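Local coordinates for FrpC operon protein (Neisseria meningitidis, PDB 5EDF), which binds the RTX protein FrpC as the iron-regulated protein FrpD and is putatively involved in adhesion, its precise function remaining unknown, at residues Ser64-Lys69 / Gln81-His86; Gln72-Glu77 / Ile197-Gln202; Arg166-Asn171 / Ser177-Val182. One frame throughout, in Å; residues are numbered along the deposited sequence. Where two conformers were deposited one is given.

Overall arrangement
All three contacts reach one large antiparallel sheet. Contacts 1 and 2 sit at the end formed by strands 61-70 and 73-77. Contact 3 closes the hairpin of strands 161-167 and 178-186 farther across. The centres of contacts 1 and 2 are about 11 Å apart, those of 2 and 3 about 15 Å, and those of 1 and 3 about 23 Å. Along the chain, 64-69 and 72-77 precede 81-86, the hairpin of contact 3 follows, and 197-202 comes last. That last loop is the connector: Glu199 reaches Tyr67 of contact 1, while Lys200 bonds to the backbone of Tyr178 in contact 3, so distant parts of the sheet are tied together.

Contact 1. Residues Ser64-Lys69 / Gln81-His86; sequences SVYYKK and QQNKAH
The ring of Tyr66 carries CB of Asn83 over one face, and on that same side the imidazole of His86 lies alongside, meeting the phenol obliquely. Here a strand of the large antiparallel sheet, 61-70, meets the start of helix 84-93, which follows the hairpin made by strands 61-70 and 73-77. Tyr66 and His86 form an offset stack: their centroids are 4.6 Å apart and their planes are turned 27° from each other. The overlap is partial, with Tyr66 CE1 lying over the imidazole face, displaced toward its rim, 3.4 Å from His86 CG. Asn83 O lies in the imidazole plane at the edge of that ring.

Tyr66 can reach across because its CG is anti to the backbone N (chi1 172°), which sends the ring out from the strand to the helix start. Asn83 meets the CD2 side of the phenol, CB to Tyr66 CD2 at 3.5 Å, with its amide plane steeply inclined to the ring. Its ND2 is held by Pro78 O and Glu77 OE1, fixing the amide beside the ring. His86 is anchored at ND1 by Asp96 OD1, which would fix the rotation of its imidazole. The backbone adds its own tie at the helix start, where His86 N donates to Asn83 O at 2.9 Å.

Contact 2. Residues Gln72-Glu77 / Ile197-Gln202; sequences QGWVLE and IREKQQ
Trp74 and Glu199 approach from opposite directions, and the far end of the indole meets the carboxylate. The nearest atoms are Trp74 CH2 and Glu199 OE1, 3.7 Å apart, with Glu199 CD 4.0 Å from the same Trp74 CH2. The carboxylate plane is turned 62° from the indole, and no hydrogen bond joins the two side chains: this is van der Waals packing of the six-membered ring against a charged group.

Around the indole the fit is closer. Phe196 meets it edge-to-face, the ring of Tyr67 comes up at a steep angle, and NE1 is bonded to Glu207 OE2 on helix 205-224. The glutamate is gripped at both oxygens. Its chain bends at chi2 (-49°), folding the carboxylate back toward the indole, where OE2 binds the hydroxyl of Tyr67. OE1 accepts a hydrogen bond from Gln201 NE2 at 3.0 Å, using its lone pair on the side away from OE2, and lies in the amide plane of Gln201. The N-H...O angle is 161°, a nearly straight bond.

The other side is loose. Gln201 is exposed and only grazes the indole, NE2 to Trp74 CZ2 at 4.3 Å, and the backbones stay well apart: Trp74 CA and Glu199 CA are 12.1 Å from each other. Little surface is buried as a result, and the indole and the bent glutamate bridge the gap between them. Trp74 starts from strand 73-77, an outermost strand of the sheet. What results is a long-range tie between the edge beta hairpin of strands 61-70 and 73-77 and the loop leading into the C-terminal helix 205-224.

Contact 3. Residues Arg166-Asn171 / Ser177-Val182; sequences RNNRIN and SYSTSV
Asn167 turns its CG away from the backbone N (chi1 -165°), while Tyr178 swings its CG beside its own N (chi1 -79°), and this lays the amide across the phenol ring. Asn167 CB makes a CH-pi contact over the ring face, 3.7 Å from the centroid of Tyr178, and the amide plane runs within 20° of the ring. The two residues face each other as an antiparallel non-hydrogen-bonded pair, followed by the hydrogen-bonded pair Arg166 and Ser179, where Arg166 N to Ser179 O and Ser179 N to Arg166 O both measure 3.0 Å.

Two carbonyl oxygens at the loop end of the hairpin are each gripped twice. Asn167 OD1 accepts from Arg169 N, forming an Asx turn, and from Ser177 N at 3.1 Å, the donors coming from opposite faces of its plane. Ser177 O likewise receives Asn168 N at 2.8 Å and Asn168 ND2 from opposite faces. The same Asn168 ND2 gives its other hydrogen to Ser179 OG at 2.8 Å, in the amide plane, which should fix the amide's rotation. Beyond it, in one of two deposited conformers, Arg166 forms a salt bridge from NH2 to Glu150 OE1, and a water links its NH1 to Ser181 OG.

Strands 161-167 and 178-186 thus make a beta hairpin, flanked in the sheet by strand 150-155 and strand 189-193, with Thr180 and Val182 packing against helix 205-224.

Contact 1. Residues Ser64-Lys69 / Gln81-His86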
loop_
_atom_site.group_PDB
_atom_site.type_symbol
_atom_site.label_atom_id
_atom_site.label_comp_id
_atom_site.label_asym_id
_atom_site.label_seq_id
_atom_site.Cartn_x
_atom_site.Cartn_y
_atom_site.Cartn_z
ATOM N N SER A 64 1.924 -6.135 5.421
ATOM C CA SER A 64 2.376 -6.684 4.155
ATOM C C SER A 64 1.224 -7.461 3.557
ATOM O O SER A 64 0.586 -8.257 4.223
ATOM C CB SER A 64 3.642 -7.545 4.355
ATOM O OG SER A 64 4.711 -6.848 4.971
ATOM N N VAL A 65 0.942 -7.197 2.286
ATOM C CA VAL A 65 -0.129 -7.871 1.562
ATOM C C VAL A 65 0.361 -8.535 0.288
ATOM O O VAL A 65 1.163 -7.969 -0.468
ATOM C CB VAL A 65 -1.280 -6.928 1.220
ATOM C CG1 VAL A 65 -2.001 -6.400 2.484
ATOM C CG2 VAL A 65 -0.789 -5.725 0.384
ATOM N N TYR A 66 -0.110 -9.746 0.063
ATOM C CA TYR A 66 0.085 -10.413 -1.203
ATOM C C TYR A 66 -0.978 -9.919 -2.168
ATOM O O TYR A 66 -2.168 -9.866 -1.820
ATOM C CB TYR A 66 -0.026 -11.937 -1.026
ATOM C CG TYR A 66 -0.024 -12.764 -2.294
ATOM C CD1 TYR A 66 1.084 -12.820 -3.113
ATOM C CD2 TYR A 66 -1.126 -13.485 -2.658
ATOM C CE1 TYR A 66 1.097 -13.578 -4.257
ATOM C CE2 TYR A 66 -1.103 -14.271 -3.787
ATOM C CZ TYR A 66 -0.003 -14.290 -4.588
ATOM O OH TYR A 66 0.016 -15.080 -5.750
ATOM N N TYR A 67 -0.562 -9.543 -3.371
ATOM C CA TYR A 67 -1.531 -9.104 -4.385
ATOM C C TYR A 67 -1.596 -10.145 -5.468
ATOM O O TYR A 67 -0.589 -10.722 -5.868
ATOM C CB TYR A 67 -1.229 -7.700 -4.915
ATOM C CG TYR A 67 0.018 -7.568 -5.792
ATOM C CD1 TYR A 67 -0.033 -7.804 -7.145
ATOM C CD2 TYR A 67 1.246 -7.241 -5.235
ATOM C CE1 TYR A 67 1.101 -7.695 -7.930
ATOM C CE2 TYR A 67 2.369 -7.108 -5.998
ATOM C CZ TYR A 67 2.306 -7.328 -7.353
ATOM O OH TYR A 67 3.462 -7.193 -8.102
ATOM N N LYS A 68 -2.833 -10.414 -5.893
ATOM C CA LYS A 68 -3.125 -11.527 -6.786
ATOM C C LYS A 68 -4.145 -11.166 -7.856
ATOM O O LYS A 68 -5.165 -10.541 -7.570
ATOM C CB LYS A 68 -3.671 -12.676 -5.924
ATOM C CG LYS A 68 -3.949 -13.950 -6.630
ATOM C CD LYS A 68 -4.448 -15.011 -5.676
ATOM C CE LYS A 68 -5.899 -14.846 -5.255
ATOM N NZ LYS A 68 -6.393 -16.032 -4.479
ATOM N N LYS A 69 -3.900 -11.617 -9.095
ATOM C CA LYS A 69 -4.828 -11.392 -10.194
ATOM C C LYS A 69 -5.993 -12.392 -10.105
ATOM O O LYS A 69 -5.761 -13.589 -9.889
ATOM C CB LYS A 69 -4.075 -11.574 -11.507
ATOM C CG LYS A 69 -4.813 -11.110 -12.734
ATOM C CD LYS A 69 -4.850 -9.603 -12.793
ATOM C CE LYS A 69 -5.609 -9.131 -14.009
ATOM N NZ LYS A 69 -4.776 -9.217 -15.242
ATOM N N GLN A 81 -2.271 -20.348 3.702
ATOM C CA GLN A 81 -1.598 -21.545 3.212
ATOM C C GLN A 81 -1.499 -21.625 1.702
ATOM O O GLN A 81 -0.644 -22.358 1.200
ATOM C CB GLN A 81 -2.202 -22.797 3.832
ATOM C CG GLN A 81 -1.869 -22.952 5.296
ATOM C CD GLN A 81 -0.367 -23.022 5.598
ATOM O OE1 GLN A 81 0.310 -24.015 5.183
ATOM N NE2 GLN A 81 0.161 -22.001 6.330
ATOM N N GLN A 82 -2.359 -20.911 0.991
ATOM C CA GLN A 82 -2.311 -20.915 -0.483
ATOM C C GLN A 82 -1.211 -20.006 -1.005
ATOM O O GLN A 82 -0.549 -20.348 -1.982
ATOM C CB GLN A 82 -3.669 -20.512 -1.058
ATOM C CG GLN A 82 -4.795 -21.511 -0.839
ATOM C CD GLN A 82 -5.315 -21.561 0.598
ATOM O OE1 GLN A 82 -5.630 -20.527 1.201
ATOM N NE2 GLN A 82 -5.418 -22.775 1.146
ATOM N N ASN A 83 -0.961 -18.871 -0.364
ATOM C CA ASN A 83 -0.002 -17.903 -0.864
ATOM C C ASN A 83 1.318 -17.879 -0.083
ATOM O O ASN A 83 2.212 -17.052 -0.397
ATOM C CB ASN A 83 -0.634 -16.494 -0.895
ATOM C CG ASN A 83 -0.898 -15.944 0.511
ATOM O OD1 ASN A 83 -0.176 -16.282 1.448
ATOM N ND2 ASN A 83 -1.888 -15.040 0.649
ATOM N N LYS A 84 1.476 -18.743 0.914
ATOM C CA LYS A 84 2.631 -18.632 1.806
ATOM C C LYS A 84 3.999 -18.606 1.100
ATOM O O LYS A 84 4.912 -17.944 1.585
ATOM C CB LYS A 84 2.628 -19.718 2.882
ATOM C CG LYS A 84 2.687 -21.135 2.393
ATOM C CD LYS A 84 2.844 -22.160 3.561
ATOM C CE LYS A 84 4.259 -22.154 4.216
ATOM N NZ LYS A 84 4.461 -23.226 5.308
ATOM N N ALA A 85 4.173 -19.371 0.019
ATOM C CA ALA A 85 5.473 -19.389 -0.639
ATOM C C ALA A 85 5.888 -18.016 -1.141
ATOM O O ALA A 85 7.082 -17.706 -1.176
ATOM C CB ALA A 85 5.485 -20.394 -1.771
ATOM N N HIS A 86 4.904 -17.181 -1.477
ATOM C CA HIS A 86 5.190 -15.812 -1.898
ATOM C C HIS A 86 5.732 -14.989 -0.739
ATOM O O HIS A 86 6.671 -14.186 -0.902
ATOM C CB HIS A 86 3.974 -15.169 -2.529
ATOM C CG HIS A 86 3.539 -15.858 -3.780
ATOM N ND1 HIS A 86 4.149 -15.625 -4.997
ATOM C CD2 HIS A 86 2.604 -16.815 -4.006
ATOM C CE1 HIS A 86 3.598 -16.404 -5.915
ATOM N NE2 HIS A 86 2.656 -17.133 -5.343
#

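Contact 2. Residues Gln72-Glu77 / Ile197-Gln202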
loop_
_atom_site.group_PDB
_atom_site.type_symbol
_atom_site.label_atom_id
_atom_site.label_comp_id
_atom_site.label_asym_id
_atom_site.label_seq_id
_atom_site.Cartn_x
_atom_site.Cartn_y
_atom_site.Cartn_z
ATOM N N GLN A 72 -12.191 -11.087 -11.118
ATOM C CA GLN A 72 -12.862 -9.910 -10.610
ATOM C C GLN A 72 -11.871 -8.795 -10.238
ATOM O O GLN A 72 -12.202 -7.921 -9.429
ATOM C CB GLN A 72 -13.673 -10.318 -9.385
ATOM C CG GLN A 72 -14.553 -11.550 -9.623
ATOM C CD GLN A 72 -15.880 -11.184 -10.216
ATOM O OE1 GLN A 72 -16.533 -10.247 -9.748
ATOM N NE2 GLN A 72 -16.299 -11.912 -11.252
ATOM N N GLY A 73 -10.663 -8.845 -10.808
ATOM C CA GLY A 73 -9.658 -7.778 -10.662
ATOM C C GLY A 73 -8.321 -8.235 -10.091
ATOM O O GLY A 73 -7.784 -9.271 -10.481
ATOM N N TRP A 74 -7.727 -7.386 -9.257
ATOM C CA TRP A 74 -6.662 -7.776 -8.344
ATOM C C TRP A 74 -7.246 -7.789 -6.935
ATOM O O TRP A 74 -8.143 -6.991 -6.621
ATOM C CB TRP A 74 -5.534 -6.761 -8.353
ATOM C CG TRP A 74 -4.788 -6.620 -9.655
ATOM C CD1 TRP A 74 -5.041 -5.738 -10.664
ATOM C CD2 TRP A 74 -3.616 -7.345 -10.042
ATOM N NE1 TRP A 74 -4.110 -5.886 -11.667
ATOM C CE2 TRP A 74 -3.232 -6.870 -11.318
ATOM C CE3 TRP A 74 -2.855 -8.351 -9.445
ATOM C CZ2 TRP A 74 -2.116 -7.368 -11.996
ATOM C CZ3 TRP A 74 -1.766 -8.837 -10.119
ATOM C CH2 TRP A 74 -1.395 -8.342 -11.377
ATOM N N VAL A 75 -6.726 -8.662 -6.077
ATOM C CA VAL A 75 -7.113 -8.694 -4.667
ATOM C C VAL A 75 -5.889 -8.713 -3.780
ATOM O O VAL A 75 -4.809 -9.090 -4.232
ATOM C CB VAL A 75 -8.041 -9.891 -4.315
ATOM C CG1 VAL A 75 -9.317 -9.791 -5.111
ATOM C CG2 VAL A 75 -7.322 -11.216 -4.530
ATOM N N LEU A 76 -6.078 -8.304 -2.530
ATOM C CA LEU A 76 -5.037 -8.308 -1.508
ATOM C C LEU A 76 -5.334 -9.377 -0.486
ATOM O O LEU A 76 -6.479 -9.534 -0.043
ATOM C CB LEU A 76 -4.966 -6.967 -0.777
ATOM C CG LEU A 76 -4.868 -5.737 -1.659
ATOM C CD1 LEU A 76 -4.871 -4.477 -0.782
ATOM C CD2 LEU A 76 -3.689 -5.790 -2.649
ATOM N N GLU A 77 -4.278 -10.054 -0.049
ATOM C CA GLU A 77 -4.420 -11.139 0.925
ATOM C C GLU A 77 -3.409 -11.041 2.042
ATOM O O GLU A 77 -2.263 -10.697 1.794
ATOM C CB GLU A 77 -4.230 -12.503 0.247
ATOM C CG GLU A 77 -5.247 -12.767 -0.823
ATOM C CD GLU A 77 -5.158 -14.132 -1.471
ATOM O OE1 GLU A 77 -4.126 -14.820 -1.352
ATOM O OE2 GLU A 77 -6.154 -14.522 -2.129
ATOM N N ILE A 197 4.518 -4.045 -6.655
ATOM C CA ILE A 197 5.979 -3.841 -6.750
ATOM C C ILE A 197 6.671 -4.698 -7.803
ATOM O O ILE A 197 7.729 -4.307 -8.306
ATOM C CB ILE A 197 6.728 -4.054 -5.411
ATOM C CG1 ILE A 197 6.443 -5.430 -4.801
ATOM C CG2 ILE A 197 6.376 -2.975 -4.441
ATOM C CD1 ILE A 197 7.505 -5.875 -3.814
ATOM N N ARG A 198 6.105 -5.854 -8.138
ATOM C CA ARG A 198 6.718 -6.699 -9.172
ATOM C C ARG A 198 6.172 -6.461 -10.583
ATOM O O ARG A 198 6.647 -7.079 -11.550
ATOM C CB ARG A 198 6.557 -8.183 -8.850
ATOM C CG ARG A 198 7.171 -8.589 -7.496
ATOM C CD ARG A 198 8.670 -8.801 -7.550
ATOM N NE ARG A 198 9.433 -7.558 -7.587
ATOM C CZ ARG A 198 9.931 -6.921 -6.525
ATOM N NH1 ARG A 198 9.743 -7.392 -5.296
ATOM N NH2 ARG A 198 10.616 -5.788 -6.693
ATOM N N GLU A 199 5.189 -5.601 -10.737
ATOM C CA GLU A 199 4.640 -5.356 -12.061
ATOM C C GLU A 199 5.433 -4.286 -12.819
ATOM O O GLU A 199 5.625 -3.168 -12.327
ATOM C CB GLU A 199 3.178 -4.902 -11.947
ATOM C CG GLU A 199 2.282 -5.790 -11.083
ATOM C CD GLU A 199 2.414 -7.259 -11.425
ATOM O OE1 GLU A 199 2.007 -7.642 -12.564
ATOM O OE2 GLU A 199 2.992 -8.043 -10.624
ATOM N N LYS A 200 5.873 -4.608 -14.024
ATOM C CA LYS A 200 6.591 -3.647 -14.868
ATOM C C LYS A 200 5.659 -3.022 -15.916
ATOM O O LYS A 200 5.931 -1.933 -16.450
ATOM C CB LYS A 200 7.785 -4.341 -15.560
ATOM C CG LYS A 200 8.826 -4.972 -14.625
ATOM C CD LYS A 200 9.925 -5.711 -15.412
ATOM C CE LYS A 200 9.410 -7.018 -16.011
ATOM N NZ LYS A 200 8.906 -7.984 -14.977
ATOM N N GLN A 201 4.539 -3.675 -16.195
ATOM C CA GLN A 201 3.611 -3.196 -17.226
ATOM C C GLN A 201 2.841 -1.949 -16.767
ATOM O O GLN A 201 2.570 -1.767 -15.570
ATOM C CB GLN A 201 2.640 -4.319 -17.651
ATOM C CG GLN A 201 1.488 -4.625 -16.658
ATOM C CD GLN A 201 1.871 -5.568 -15.538
ATOM O OE1 GLN A 201 3.049 -5.930 -15.363
ATOM N NE2 GLN A 201 0.872 -5.972 -14.773
ATOM N N GLN A 202 2.516 -1.058 -17.684
ATOM C CA GLN A 202 1.628 0.055 -17.377
ATOM C C GLN A 202 0.286 -0.475 -16.863
ATOM O O GLN A 202 -0.274 -1.419 -17.398
ATOM C CB GLN A 202 1.440 0.943 -18.604
ATOM C CG GLN A 202 0.724 2.252 -18.345
ATOM C CD GLN A 202 0.532 3.101 -19.598
ATOM O OE1 GLN A 202 1.208 2.914 -20.594
ATOM N NE2 GLN A 202 -0.377 4.057 -19.512
#

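Contact 3. Residues Arg166-Asn171 / Ser177-Val182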
loop_
_atom_site.group_PDB
_atom_site.type_symbol
_atom_site.label_atom_id
_atom_site.label_comp_id
_atom_site.label_asym_id
_atom_site.label_seq_id
_atom_site.Cartn_x
_atom_site.Cartn_y
_atom_site.Cartn_z
ATOM N N ARG A 166 4.474 5.911 -13.061
ATOM C CA ARG A 166 5.487 6.471 -13.942
ATOM C C ARG A 166 6.328 5.413 -14.635
ATOM O O ARG A 166 6.597 4.338 -14.086
ATOM C CB ARG A 166 6.400 7.408 -13.155
ATOM C CG ARG A 166 6.978 6.784 -11.906
ATOM C CD ARG A 166 8.024 7.645 -11.224
ATOM N NE ARG A 166 7.698 9.072 -11.132
ATOM C CZ ARG A 166 7.189 9.668 -10.055
ATOM N NH1 ARG A 166 6.911 8.976 -8.955
ATOM N NH2 ARG A 166 6.971 10.974 -10.077
ATOM N N ASN A 167 6.782 5.729 -15.839
ATOM C CA ASN A 167 7.706 4.859 -16.541
ATOM C C ASN A 167 9.124 5.202 -16.098
ATOM O O ASN A 167 9.539 6.349 -16.159
ATOM C CB ASN A 167 7.597 5.017 -18.060
ATOM C CG ASN A 167 8.282 3.880 -18.819
ATOM O OD1 ASN A 167 8.951 3.029 -18.231
ATOM N ND2 ASN A 167 8.125 3.876 -20.151
ATOM N N ASN A 168 9.867 4.204 -15.641
ATOM C CA ASN A 168 11.226 4.397 -15.149
ATOM C C ASN A 168 12.289 4.157 -16.205
ATOM O O ASN A 168 13.470 4.373 -15.962
ATOM C CB ASN A 168 11.483 3.479 -13.965
ATOM C CG ASN A 168 10.634 3.846 -12.799
ATOM O OD1 ASN A 168 10.834 4.893 -12.200
ATOM N ND2 ASN A 168 9.629 3.036 -12.521
ATOM N N ARG A 169 11.861 3.707 -17.369
ATOM C CA ARG A 169 12.765 3.497 -18.501
ATOM C C ARG A 169 13.406 4.806 -18.957
ATOM O O ARG A 169 12.716 5.823 -19.110
ATOM C CB ARG A 169 11.978 2.893 -19.652
ATOM C CG ARG A 169 12.818 2.529 -20.876
ATOM C CD ARG A 169 11.884 2.211 -21.990
ATOM N NE ARG A 169 12.584 1.743 -23.188
ATOM C CZ ARG A 169 11.972 1.345 -24.296
ATOM N NH1 ARG A 169 10.641 1.367 -24.374
ATOM N NH2 ARG A 169 12.689 0.930 -25.334
ATOM N N ILE A 170 14.720 4.781 -19.165
ATOM C CA ILE A 170 15.436 5.949 -19.703
ATOM C C ILE A 170 16.264 5.707 -20.962
ATOM O O ILE A 170 16.767 6.666 -21.550
ATOM C CB ILE A 170 16.345 6.623 -18.628
ATOM C CG1 ILE A 170 17.384 5.634 -18.072
ATOM C CG2 ILE A 170 15.485 7.231 -17.526
ATOM C CD1 ILE A 170 18.322 6.251 -17.048
ATOM N N ASN A 171 16.425 4.456 -21.377
ATOM C CA ASN A 171 17.089 4.212 -22.645
ATOM C C ASN A 171 16.458 3.098 -23.432
ATOM O O ASN A 171 15.541 2.399 -22.996
ATOM C CB ASN A 171 18.607 4.014 -22.477
ATOM C CG ASN A 171 18.956 3.073 -21.358
ATOM O OD1 ASN A 171 18.483 1.941 -21.313
ATOM N ND2 ASN A 171 19.808 3.530 -20.450
ATOM N N SER A 177 9.218 -0.004 -17.766
ATOM C CA SER A 177 9.139 -0.483 -16.396
ATOM C C SER A 177 8.384 0.555 -15.572
ATOM O O SER A 177 8.963 1.555 -15.150
ATOM C CB SER A 177 10.545 -0.699 -15.836
ATOM O OG SER A 177 10.509 -1.354 -14.585
ATOM N N TYR A 178 7.085 0.321 -15.370
ATOM C CA TYR A 178 6.268 1.262 -14.607
ATOM C C TYR A 178 6.320 0.927 -13.132
ATOM O O TYR A 178 6.431 -0.236 -12.754
ATOM C CB TYR A 178 4.810 1.285 -15.104
ATOM C CG TYR A 178 4.668 2.109 -16.359
ATOM C CD1 TYR A 178 5.074 1.611 -17.580
ATOM C CD2 TYR A 178 4.184 3.413 -16.302
ATOM C CE1 TYR A 178 4.960 2.393 -18.738
ATOM C CE2 TYR A 178 4.071 4.190 -17.438
ATOM C CZ TYR A 178 4.454 3.668 -18.636
ATOM O OH TYR A 178 4.370 4.435 -19.801
ATOM N N SER A 179 6.257 1.962 -12.313
ATOM C CA SER A 179 6.082 1.803 -10.872
ATOM C C SER A 179 5.073 2.814 -10.345
ATOM O O SER A 179 4.726 3.789 -11.027
ATOM C CB SER A 179 7.407 1.963 -10.168
ATOM O OG SER A 179 7.922 3.238 -10.341
ATOM N N THR A 180 4.630 2.605 -9.111
ATOM C CA THR A 180 3.517 3.323 -8.527
ATOM C C THR A 180 3.828 3.722 -7.099
ATOM O O THR A 180 4.397 2.948 -6.319
ATOM C CB THR A 180 2.275 2.449 -8.507
ATOM O OG1 THR A 180 1.995 1.977 -9.828
ATOM C CG2 THR A 180 1.066 3.203 -7.991
ATOM N N SER A 181 3.442 4.939 -6.736
ATOM C CA SER A 181 3.458 5.374 -5.336
ATOM C C SER A 181 2.049 5.828 -4.966
ATOM O O SER A 181 1.325 6.399 -5.804
ATOM C CB SER A 181 4.431 6.516 -5.117
ATOM O OG SER A 181 3.996 7.712 -5.720
ATOM N N VAL A 182 1.662 5.626 -3.715
ATOM C CA VAL A 182 0.408 6.130 -3.212
ATOM C C VAL A 182 0.657 6.792 -1.860
ATOM O O VAL A 182 1.215 6.175 -0.928
ATOM C CB VAL A 182 -0.635 5.033 -3.035
ATOM C CG1 VAL A 182 -1.932 5.640 -2.530
ATOM C CG2 VAL A 182 -0.858 4.275 -4.353
HETATM O O HOH W 1 5.506 6.556 -9.170
HETATM O O HOH W 2 5.741 9.927 -6.287
#